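Local coordinates for nucleocapsid (Crimean-congo hemorrhagic fever virus, PDB 4AKL), which probably binds single- and double-stranded RNA, takes part in packaging the viral genome and cuts double-stranded DNA without sequence preference, at residues K343-L348 and F363-F368; Q369-Y374 and D445-A450; E94-N99 and L131-D136; G101-W106 and L123-Q128. All coordinates share one frame; numbering follows the deposited sequence. Where two conformers were deposited one is given.

In the fold
Contacts 3 and 4 share helix 120-136, hold to it the end of helix 86-98 and the turn that follows, and touch through Ile103, which packs on Trp95 and Phe96. In each, a tryptophan indole combines a hydrogen bond from NE1 with an aromatic neighbour across the contact; the acceptor is a carboxylate in contact 3 and a neutral amide in contact 4, and both contacts are partly buried. Contact 1 is the most buried, an apolar grip on one phenylalanine. Contact 2, which continues the same loop and touches contact 1, lies at the surface and relies on a carboxylate bonded to a backbone N-H. Contacts 2 and 3 sit on opposite sides of the chain's centre.

Contact 1: K343-L348 and F363-F368; sequences KMKKAL and FADDSF
Phe363, just beyond helix 355-360, pushes its ring toward one side of helix 341-350, where Met344, Lys345 and Leu348 meet it. The tight part is apolar. Leu348 carries its CG beside the backbone N (chi1 -66°), and this sends one methyl, CD1, obliquely onto the far end of the ring, 3.6 Å from CZ of Phe363. The thioether of Met344 approaches the same end more loosely, with SD 4.3 Å from CZ of Phe363. A large flat ring suits this place because three side chains spaced over little more than one helical turn can all touch it. Lys345 joins them with its carbon chain: CG lies 3.8 Å from CE2 of Phe363, and the bend at chi3 (86°) brings CE alongside CD2.

Beyond the ring the packing loosens and becomes electrostatic. The ammonium of Lys345 reaches toward two acids without forming a salt bridge; NZ stays 4.4 Å from OD2 of Asp366, an exposed side chain, and 4.5 Å from OD1 of Asp365. That oxygen is already engaged by the backbone N of Ala382, so the attraction is probably general rather than directional. With Leu334 of helix 324-336 against Met344, and Ile385 of helix 385-392 against both Met344 and Phe363, the cluster is the hydrophobic core packing of a predominantly helical domain, here the globular head of a nairovirus nucleocapsid.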
# COMPACT_ATOMS: atom_id res chain seq x y z
N LYS A 343 13.02 21.51 -8.45
CA LYS A 343 12.50 22.70 -7.78
C LYS A 343 11.73 22.39 -6.51
O LYS A 343 11.80 23.15 -5.55
CB LYS A 343 11.60 23.53 -8.74
CG LYS A 343 12.38 24.22 -9.87
CD LYS A 343 11.43 24.58 -11.02
CE LYS A 343 12.10 25.42 -12.10
NZ LYS A 343 13.51 24.98 -12.43
N MET A 344 10.97 21.28 -6.48
CA MET A 344 10.28 20.86 -5.24
C MET A 344 11.36 20.53 -4.19
O MET A 344 11.26 20.93 -3.05
CB MET A 344 9.41 19.65 -5.55
CG MET A 344 8.58 19.09 -4.45
SD MET A 344 9.52 17.96 -3.41
CE MET A 344 9.47 16.57 -4.55
N LYS A 345 12.42 19.85 -4.59
CA LYS A 345 13.39 19.43 -3.62
C LYS A 345 14.17 20.59 -3.02
O LYS A 345 14.42 20.60 -1.78
CB LYS A 345 14.30 18.36 -4.22
CG LYS A 345 13.62 17.05 -4.34
CD LYS A 345 14.41 16.01 -5.15
CE LYS A 345 15.36 15.28 -4.32
NZ LYS A 345 16.17 14.32 -5.15
N LYS A 346 14.47 21.59 -3.86
CA LYS A 346 15.21 22.78 -3.45
C LYS A 346 14.39 23.67 -2.52
O LYS A 346 14.96 24.40 -1.66
CB LYS A 346 15.67 23.60 -4.69
CG LYS A 346 16.59 22.80 -5.69
CD LYS A 346 17.98 22.44 -5.12
CE LYS A 346 18.64 21.28 -5.93
NZ LYS A 346 19.94 20.81 -5.32
N ALA A 347 13.07 23.64 -2.69
CA ALA A 347 12.17 24.41 -1.86
C ALA A 347 12.14 23.83 -0.43
O ALA A 347 12.03 24.60 0.55
CB ALA A 347 10.78 24.43 -2.45
N LEU A 348 12.24 22.50 -0.31
CA LEU A 348 12.35 21.86 1.05
C LEU A 348 13.66 22.29 1.73
O LEU A 348 13.65 22.56 2.95
CB LEU A 348 12.25 20.34 0.98
CG LEU A 348 10.91 19.76 0.53
CD1 LEU A 348 11.01 18.25 0.32
CD2 LEU A 348 9.81 20.06 1.59
N PHE A 363 14.11 11.34 1.95
CA PHE A 363 14.19 10.89 0.56
C PHE A 363 15.19 9.80 0.32
O PHE A 363 16.33 9.89 0.75
CB PHE A 363 14.53 12.05 -0.40
CG PHE A 363 13.43 13.05 -0.61
CD1 PHE A 363 12.14 12.70 -0.65
CD2 PHE A 363 13.74 14.40 -0.82
CE1 PHE A 363 11.11 13.65 -0.87
CE2 PHE A 363 12.75 15.34 -1.02
CZ PHE A 363 11.41 14.94 -1.06
N ALA A 364 14.77 8.77 -0.40
CA ALA A 364 15.71 7.68 -0.74
C ALA A 364 16.15 7.67 -2.22
O ALA A 364 16.80 6.71 -2.69
CB ALA A 364 15.09 6.31 -0.36
N ASP A 365 15.79 8.70 -2.96
CA ASP A 365 16.01 8.71 -4.42
C ASP A 365 17.43 8.36 -4.84
O ASP A 365 17.62 7.63 -5.79
CB ASP A 365 15.67 10.08 -5.03
CG ASP A 365 14.20 10.50 -4.72
OD1 ASP A 365 13.89 10.76 -3.56
OD2 ASP A 365 13.38 10.51 -5.63
N ASP A 366 18.41 8.87 -4.14
CA ASP A 366 19.81 8.72 -4.52
C ASP A 366 20.55 7.71 -3.71
O ASP A 366 21.71 7.40 -4.03
CB ASP A 366 20.51 10.09 -4.38
CG ASP A 366 20.10 11.07 -5.48
OD1 ASP A 366 19.81 10.63 -6.63
OD2 ASP A 366 20.08 12.27 -5.20
N SER A 367 19.91 7.18 -2.66
CA SER A 367 20.57 6.25 -1.74
C SER A 367 20.21 4.76 -2.03
O SER A 367 21.04 3.88 -1.83
CB SER A 367 20.22 6.64 -0.31
OG SER A 367 18.78 6.62 -0.17
N PHE A 368 18.99 4.50 -2.52
CA PHE A 368 18.46 3.13 -2.66
C PHE A 368 19.18 2.33 -3.75
O PHE A 368 19.19 2.72 -4.89
CB PHE A 368 16.90 3.14 -2.89
CG PHE A 368 16.21 1.77 -2.63
CD1 PHE A 368 15.96 1.34 -1.36
CD2 PHE A 368 15.85 0.93 -3.69
CE1 PHE A 368 15.36 0.11 -1.13
CE2 PHE A 368 15.23 -0.30 -3.48
CZ PHE A 368 14.98 -0.72 -2.22

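Contact 2: Q369-Y374 and D445-A450; sequences QQNRIY and DMDIVA. Unlike the reference sequence in segment 445-450: Asp445 (reference His).
Asp447, Ile448 and Arg372 carry this surface contact, which joins two loops 71 residues apart, and Asp447 is the most enclosed of them. Its CG stands beside its own backbone N, so the carboxylate points across to the chain at Arg372. There OD2 accepts the backbone N-H of Arg372 in a nearly straight bond, with N to OD2 3.0 Å and an N-H...O angle of 175°. The donor comes from above the carboxylate plane, 43° out of it. An acid suits the place: Arg372 opens the short 3-10 segment 372-374, and a negative charge would be expected to suit the N-H groups at such a start.

Asn371, immediately before, forms an Asx turn: its OD1 takes the N-H of Ile373 on a lone pair, N to OD1 being 3.0 Å. The same amide lies stacked on the carboxylate of Asp447, their planes 26° apart.

Ile448 supplies the apolar half. With CG1 beside its backbone N, its branched chain can meet two neighbours: CG1 lies 4.0 Å from CB of Arg372, and CD1 crosses obliquely to CD1 of Ile373 at 3.7 Å. Ile373 also rests on Ile180 of helix 163-181.

The side chain of Arg372 contributes mainly its aliphatic stem. CB sits 3.7 Å from OD2 of Asp447, but the chain bends at chi2 and its tip leads away; NE remains 4.5 Å from OD2 of Asp447, near enough for attraction between charges, with no N-H aimed at the oxygen.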
# COMPACT_ATOMS: atom_id res chain seq x y z
N GLN A 369 19.77 1.21 -3.37
CA GLN A 369 20.70 0.51 -4.20
C GLN A 369 20.08 -0.60 -5.11
O GLN A 369 20.81 -1.23 -5.87
CB GLN A 369 21.80 -0.08 -3.31
CG GLN A 369 22.64 1.00 -2.65
CD GLN A 369 23.79 0.47 -1.80
OE1 GLN A 369 23.86 -0.73 -1.48
NE2 GLN A 369 24.72 1.38 -1.43
N GLN A 370 18.78 -0.84 -5.03
CA GLN A 370 18.13 -1.93 -5.77
C GLN A 370 16.95 -1.41 -6.61
O GLN A 370 16.66 -0.21 -6.63
CB GLN A 370 17.64 -3.00 -4.77
CG GLN A 370 18.74 -3.59 -3.84
CD GLN A 370 19.74 -4.39 -4.58
OE1 GLN A 370 19.40 -5.04 -5.60
NE2 GLN A 370 21.00 -4.37 -4.11
N ASN A 371 16.27 -2.33 -7.30
CA ASN A 371 15.04 -1.98 -8.02
C ASN A 371 14.03 -1.39 -7.03
O ASN A 371 13.76 -1.99 -6.01
CB ASN A 371 14.46 -3.19 -8.72
CG ASN A 371 13.35 -2.83 -9.68
OD1 ASN A 371 12.43 -2.11 -9.34
ND2 ASN A 371 13.44 -3.35 -10.87
N ARG A 372 13.50 -0.22 -7.36
CA ARG A 372 12.57 0.49 -6.52
C ARG A 372 11.33 -0.21 -6.16
O ARG A 372 10.72 0.12 -5.17
CB ARG A 372 12.14 1.81 -7.20
CG ARG A 372 12.92 3.01 -6.78
CD ARG A 372 14.36 2.78 -6.73
NE ARG A 372 15.27 3.95 -6.76
CZ ARG A 372 14.98 5.27 -6.65
NH1 ARG A 372 13.76 5.80 -6.49
NH2 ARG A 372 16.02 6.11 -6.70
N ILE A 373 10.93 -1.18 -6.95
CA ILE A 373 9.77 -1.95 -6.65
C ILE A 373 9.94 -2.62 -5.25
O ILE A 373 8.95 -2.92 -4.54
CB ILE A 373 9.50 -2.97 -7.80
CG1 ILE A 373 8.06 -3.52 -7.77
CG2 ILE A 373 10.52 -4.14 -7.74
CD1 ILE A 373 6.88 -2.47 -7.90
N TYR A 374 11.20 -2.85 -4.85
CA TYR A 374 11.45 -3.50 -3.60
C TYR A 374 11.45 -2.62 -2.36
O TYR A 374 11.46 -3.14 -1.25
CB TYR A 374 12.79 -4.20 -3.66
CG TYR A 374 12.82 -5.35 -4.60
CD1 TYR A 374 11.93 -6.42 -4.45
CD2 TYR A 374 13.76 -5.40 -5.63
CE1 TYR A 374 11.95 -7.51 -5.30
CE2 TYR A 374 13.79 -6.48 -6.49
CZ TYR A 374 12.87 -7.54 -6.31
OH TYR A 374 12.90 -8.61 -7.14
N ASP A 445 12.27 0.50 -19.10
CA ASP A 445 13.44 0.94 -18.28
C ASP A 445 13.14 1.59 -16.93
O ASP A 445 14.07 1.83 -16.11
CB ASP A 445 14.31 1.91 -19.06
CG ASP A 445 15.31 1.20 -19.90
OD1 ASP A 445 15.01 0.09 -20.41
OD2 ASP A 445 16.41 1.76 -20.07
N MET A 446 11.87 1.89 -16.68
CA MET A 446 11.49 2.48 -15.41
C MET A 446 11.22 1.35 -14.43
O MET A 446 10.54 0.40 -14.78
CB MET A 446 10.24 3.32 -15.57
CG MET A 446 10.36 4.42 -16.60
SD MET A 446 8.80 5.30 -16.75
CE MET A 446 9.01 6.55 -15.48
N ASP A 447 11.75 1.46 -13.21
CA ASP A 447 11.39 0.53 -12.13
C ASP A 447 9.88 0.64 -11.87
O ASP A 447 9.21 -0.33 -11.65
CB ASP A 447 12.16 0.85 -10.83
CG ASP A 447 13.68 0.65 -10.96
OD1 ASP A 447 14.13 0.22 -12.04
OD2 ASP A 447 14.42 0.94 -9.96
N ILE A 448 9.37 1.86 -11.91
CA ILE A 448 8.01 2.17 -11.48
C ILE A 448 7.25 2.96 -12.51
O ILE A 448 7.68 4.07 -12.85
CB ILE A 448 8.05 3.03 -10.17
CG1 ILE A 448 8.56 2.20 -8.99
CG2 ILE A 448 6.64 3.67 -9.82
CD1 ILE A 448 7.84 0.93 -8.83
N VAL A 449 6.13 2.41 -13.00
CA VAL A 449 5.24 3.11 -13.95
C VAL A 449 3.98 3.49 -13.16
O VAL A 449 3.13 2.62 -12.89
CB VAL A 449 4.94 2.24 -15.14
CG1 VAL A 449 3.91 2.91 -16.10
CG2 VAL A 449 6.23 1.96 -15.89
N ALA A 450 3.88 4.78 -12.77
CA ALA A 450 2.73 5.29 -11.98
C ALA A 450 1.35 4.87 -12.52
O ALA A 450 0.50 4.47 -11.78
CB ALA A 450 2.76 6.82 -11.87

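Contact 3: E94-N99 and L131-D136; sequences EWFEKN and LKWRKD
Two donors grip OD2 of Asp136, one from each helix. The indole NE1 of Trp95 reaches its anti lone pair at 2.9 Å, close to the indole plane, and NZ of Lys132, one turn back, takes the syn lone pair of OD2 at 2.8 Å as a salt bridge. The ammonium probably stabilises the ionised carboxylate, and the bond to NE1, with packing on both faces, would hold the indole in its rotation.

Beneath this polar rim, Trp95, Phe96 and Trp133 form an aromatic cluster where helix 86-98 ends against helix 120-136, the short segments crossing at 116°. Trp95 and Trp133 make a T-shaped pair: the edge of Trp133 is directed at the face of Trp95, with planes 77° apart. Both have CG anti to the backbone N, so each indole extends into the interface. The same face of Trp95 receives a CH-pi contact from CA of Trp133, 3.9 Å from the centroid of the five-membered ring. CE2 of Phe96 lies 3.7 Å from NE1 of Trp133, the two rings meeting obliquely. Tryptophan suits this place because it offers a wide, electron-rich face and an N-H on its rim. NE1 of Trp133 is likewise satisfied, by Gly92 O, and Phe308 and Tyr311 of helix 306-316 extend the aromatic packing.

The other face of Trp95 is met by Asn99, whose amide folds back at the helix end and donates to the carbonyl O of Trp95, ND2 to O 3.1 Å. Tip to tip with Lys132, Asn99 places its OD1 3.4 Å from CE of that lysine.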
# COMPACT_ATOMS: atom_id res chain seq x y z
N GLU A 94 -0.22 11.95 16.95
CA GLU A 94 -0.03 11.42 18.34
C GLU A 94 0.13 9.90 18.33
O GLU A 94 0.91 9.35 19.10
CB GLU A 94 -1.15 11.88 19.28
CG GLU A 94 -0.99 11.55 20.82
CD GLU A 94 0.31 12.11 21.53
OE1 GLU A 94 1.12 12.88 20.95
OE2 GLU A 94 0.52 11.73 22.71
N TRP A 95 -0.56 9.22 17.42
CA TRP A 95 -0.48 7.76 17.41
C TRP A 95 1.00 7.24 17.36
O TRP A 95 1.35 6.30 18.07
CB TRP A 95 -1.30 7.20 16.28
CG TRP A 95 -1.41 5.68 16.29
CD1 TRP A 95 -2.43 4.95 16.83
CD2 TRP A 95 -0.48 4.74 15.74
NE1 TRP A 95 -2.18 3.59 16.66
CE2 TRP A 95 -1.00 3.44 15.99
CE3 TRP A 95 0.74 4.85 15.07
CZ2 TRP A 95 -0.33 2.26 15.58
CZ3 TRP A 95 1.42 3.66 14.67
CH2 TRP A 95 0.87 2.41 14.92
N PHE A 96 1.85 7.85 16.53
CA PHE A 96 3.28 7.46 16.43
C PHE A 96 4.03 7.63 17.75
O PHE A 96 4.86 6.81 18.10
CB PHE A 96 3.95 8.20 15.24
CG PHE A 96 3.42 7.72 13.94
CD1 PHE A 96 3.91 6.56 13.39
CD2 PHE A 96 2.37 8.40 13.31
CE1 PHE A 96 3.40 6.07 12.18
CE2 PHE A 96 1.85 7.92 12.12
CZ PHE A 96 2.36 6.76 11.55
N GLU A 97 3.69 8.68 18.47
CA GLU A 97 4.25 8.95 19.79
C GLU A 97 3.85 7.87 20.82
O GLU A 97 4.67 7.47 21.64
CB GLU A 97 3.77 10.32 20.29
CG GLU A 97 4.86 11.12 20.98
CD GLU A 97 5.87 11.63 19.99
OE1 GLU A 97 5.49 12.53 19.18
OE2 GLU A 97 7.03 11.12 20.01
N LYS A 98 2.60 7.43 20.76
CA LYS A 98 2.08 6.37 21.69
C LYS A 98 2.41 4.92 21.26
O LYS A 98 2.25 4.00 22.06
CB LYS A 98 0.55 6.47 21.86
CG LYS A 98 0.09 7.74 22.54
CD LYS A 98 -1.37 8.14 22.16
CE LYS A 98 -2.41 7.15 22.68
NZ LYS A 98 -3.80 7.70 22.57
N ASN A 99 2.86 4.72 20.01
CA ASN A 99 3.06 3.34 19.44
C ASN A 99 4.44 3.06 18.87
O ASN A 99 4.62 2.09 18.11
CB ASN A 99 2.01 3.05 18.38
CG ASN A 99 0.67 2.80 18.98
OD1 ASN A 99 0.41 1.70 19.49
ND2 ASN A 99 -0.19 3.81 18.95
N LEU A 131 -3.11 -0.91 9.75
CA LEU A 131 -4.46 -1.27 10.14
C LEU A 131 -4.74 -0.83 11.60
O LEU A 131 -5.80 -0.27 11.89
CB LEU A 131 -4.71 -2.74 9.93
CG LEU A 131 -4.67 -3.22 8.48
CD1 LEU A 131 -4.53 -4.83 8.43
CD2 LEU A 131 -5.89 -2.74 7.61
N LYS A 132 -3.77 -1.05 12.48
CA LYS A 132 -3.91 -0.60 13.86
C LYS A 132 -4.13 0.92 13.98
O LYS A 132 -5.03 1.36 14.70
CB LYS A 132 -2.69 -1.01 14.68
CG LYS A 132 -2.81 -0.70 16.22
CD LYS A 132 -1.73 -1.43 17.03
CE LYS A 132 -1.55 -0.83 18.46
NZ LYS A 132 -2.84 -0.66 19.11
N TRP A 133 -3.30 1.70 13.27
CA TRP A 133 -3.41 3.12 13.25
C TRP A 133 -4.82 3.51 12.84
O TRP A 133 -5.44 4.33 13.53
CB TRP A 133 -2.39 3.68 12.27
CG TRP A 133 -2.35 5.14 12.06
CD1 TRP A 133 -1.58 6.06 12.72
CD2 TRP A 133 -3.09 5.86 11.10
NE1 TRP A 133 -1.80 7.33 12.23
CE2 TRP A 133 -2.73 7.24 11.23
CE3 TRP A 133 -4.03 5.49 10.14
CZ2 TRP A 133 -3.28 8.24 10.40
CZ3 TRP A 133 -4.59 6.50 9.31
CH2 TRP A 133 -4.20 7.86 9.47
N ARG A 134 -5.32 2.94 11.73
CA ARG A 134 -6.67 3.22 11.26
C ARG A 134 -7.76 2.91 12.33
O ARG A 134 -8.61 3.73 12.59
CB ARG A 134 -6.97 2.44 9.99
CG ARG A 134 -6.23 2.95 8.81
CD ARG A 134 -6.27 2.03 7.67
NE ARG A 134 -5.75 2.70 6.43
CZ ARG A 134 -6.49 3.21 5.43
NH1 ARG A 134 -7.82 3.15 5.44
NH2 ARG A 134 -5.87 3.76 4.39
N LYS A 135 -7.69 1.72 12.94
CA LYS A 135 -8.58 1.34 14.02
C LYS A 135 -8.49 2.28 15.25
O LYS A 135 -9.50 2.79 15.72
CB LYS A 135 -8.30 -0.10 14.48
CG LYS A 135 -8.87 -1.24 13.55
CD LYS A 135 -9.34 -2.50 14.37
CE LYS A 135 -10.63 -2.23 15.20
NZ LYS A 135 -11.30 -3.47 15.83
N ASP A 136 -7.28 2.50 15.75
CA ASP A 136 -7.06 3.31 16.95
C ASP A 136 -7.56 4.74 16.81
O ASP A 136 -8.17 5.25 17.74
CB ASP A 136 -5.57 3.32 17.36
CG ASP A 136 -5.09 1.93 17.88
OD1 ASP A 136 -5.91 0.98 18.04
OD2 ASP A 136 -3.88 1.80 18.13

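Contact 4: G101-W106 and L123-Q128; sequences GTIKSW and LFNYQQ
The amide of Asn125 links the turn at Thr102 to the side chain of Trp106. Its ND2 donates to the carbonyl O of Thr102 at 2.9 Å, in the amide plane and nearly along the C=O axis. OD1 takes the indole NE1 of Trp106 at 2.7 Å, a short but bent bond (135° at the hydrogen) that arrives from above the carbonyl plane. OG of Ser105 rests 3.3 Å from CG of Asn125; a side chain this small lets the short helix 104-107 come close to helix 120-136.

Tyr126, the next residue, packs on the indole. Its CB lies over one face, 4.0 Å from the centroid of the five-membered ring of Trp106, in a CH-pi contact, and its ring edge is turned to the six-membered ring in a T-shaped pair.

Further out, Tyr126 is held by its OH, which bonds to Ser309 OG and Asp305 N, while Tyr312 and His376 pack on Trp106. Thr102 OG1 bonds to Asn99 O, tying this turn to the end of helix 86-98. Asparagine serves here as donor and acceptor at once, so the two bonds fix which way its amide is flipped; because amide, indole and carbonyl are all neutral, the link probably depends little on pH.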
# COMPACT_ATOMS: atom_id res chain seq x y z
N GLY A 101 6.99 1.75 20.06
CA GLY A 101 7.46 0.42 20.33
C GLY A 101 7.01 -0.60 19.31
O GLY A 101 7.76 -1.52 19.02
N THR A 102 5.80 -0.47 18.77
CA THR A 102 5.27 -1.49 17.85
C THR A 102 5.79 -1.42 16.39
O THR A 102 5.67 -2.39 15.66
CB THR A 102 3.69 -1.49 17.80
OG1 THR A 102 3.21 -0.19 18.10
CG2 THR A 102 3.10 -2.45 18.80
N ILE A 103 6.34 -0.26 15.99
CA ILE A 103 6.83 -0.04 14.65
C ILE A 103 8.35 0.05 14.55
O ILE A 103 8.89 0.33 13.50
CB ILE A 103 6.20 1.20 14.06
CG1 ILE A 103 6.77 2.49 14.65
CG2 ILE A 103 4.66 1.12 14.26
CD1 ILE A 103 6.44 3.73 13.81
N LYS A 104 9.04 -0.22 15.66
CA LYS A 104 10.48 -0.07 15.74
C LYS A 104 11.25 -0.91 14.68
O LYS A 104 12.34 -0.53 14.28
CB LYS A 104 10.99 -0.39 17.19
CG LYS A 104 10.85 -1.82 17.63
CD LYS A 104 11.77 -2.21 18.85
CE LYS A 104 11.21 -1.78 20.23
NZ LYS A 104 11.49 -2.83 21.32
N SER A 105 10.65 -2.02 14.22
CA SER A 105 11.35 -2.92 13.28
C SER A 105 11.75 -2.22 11.96
O SER A 105 12.81 -2.52 11.38
CB SER A 105 10.56 -4.24 13.03
OG SER A 105 9.34 -4.02 12.36
N TRP A 106 10.89 -1.30 11.50
CA TRP A 106 11.17 -0.46 10.34
C TRP A 106 11.55 0.97 10.69
O TRP A 106 12.44 1.55 10.05
CB TRP A 106 9.99 -0.49 9.33
CG TRP A 106 8.59 -0.37 9.87
CD1 TRP A 106 7.83 -1.37 10.41
CD2 TRP A 106 7.78 0.78 9.87
NE1 TRP A 106 6.61 -0.90 10.77
CE2 TRP A 106 6.54 0.42 10.44
CE3 TRP A 106 7.97 2.09 9.44
CZ2 TRP A 106 5.50 1.31 10.60
CZ3 TRP A 106 6.95 2.99 9.62
CH2 TRP A 106 5.72 2.59 10.17
N LEU A 123 8.04 -5.58 6.47
CA LEU A 123 6.85 -5.36 5.62
C LEU A 123 5.60 -5.74 6.36
O LEU A 123 4.64 -4.95 6.36
CB LEU A 123 6.87 -6.14 4.29
CG LEU A 123 7.89 -5.79 3.24
CD1 LEU A 123 7.82 -6.68 2.01
CD2 LEU A 123 7.72 -4.28 2.86
N PHE A 124 5.59 -6.94 6.98
CA PHE A 124 4.38 -7.39 7.70
C PHE A 124 4.03 -6.48 8.83
O PHE A 124 2.87 -6.13 8.99
CB PHE A 124 4.52 -8.81 8.22
CG PHE A 124 4.45 -9.87 7.15
CD1 PHE A 124 3.83 -9.64 5.91
CD2 PHE A 124 4.98 -11.11 7.40
CE1 PHE A 124 3.77 -10.66 4.96
CE2 PHE A 124 4.91 -12.11 6.44
CZ PHE A 124 4.30 -11.87 5.22
N ASN A 125 5.05 -6.06 9.62
CA ASN A 125 4.84 -5.17 10.73
C ASN A 125 4.23 -3.83 10.28
O ASN A 125 3.35 -3.29 10.96
CB ASN A 125 6.17 -4.95 11.48
CG ASN A 125 6.04 -4.01 12.69
OD1 ASN A 125 5.82 -2.80 12.55
ND2 ASN A 125 6.21 -4.57 13.88
N TYR A 126 4.69 -3.31 9.13
CA TYR A 126 4.18 -2.05 8.64
C TYR A 126 2.69 -2.21 8.27
O TYR A 126 1.90 -1.36 8.55
CB TYR A 126 5.00 -1.58 7.41
CG TYR A 126 4.30 -0.55 6.55
CD1 TYR A 126 3.47 -0.94 5.55
CD2 TYR A 126 4.48 0.80 6.76
CE1 TYR A 126 2.81 0.01 4.73
CE2 TYR A 126 3.81 1.77 5.95
CZ TYR A 126 2.98 1.36 4.94
OH TYR A 126 2.31 2.27 4.09
N GLN A 127 2.33 -3.30 7.60
CA GLN A 127 0.92 -3.50 7.20
C GLN A 127 0.04 -3.61 8.42
O GLN A 127 -1.02 -2.97 8.48
CB GLN A 127 0.75 -4.73 6.30
CG GLN A 127 1.54 -4.63 4.95
CD GLN A 127 1.06 -3.53 3.98
OE1 GLN A 127 -0.07 -3.02 4.07
NE2 GLN A 127 1.94 -3.16 3.04
N GLN A 128 0.49 -4.35 9.43
CA GLN A 128 -0.32 -4.49 10.66
C GLN A 128 -0.41 -3.17 11.39
O GLN A 128 -1.48 -2.84 11.96
CB GLN A 128 0.28 -5.60 11.58
CG GLN A 128 0.29 -7.00 10.94
CD GLN A 128 -1.06 -7.37 10.18
OE1 GLN A 128 -1.09 -7.59 8.93
NE2 GLN A 128 -2.16 -7.38 10.92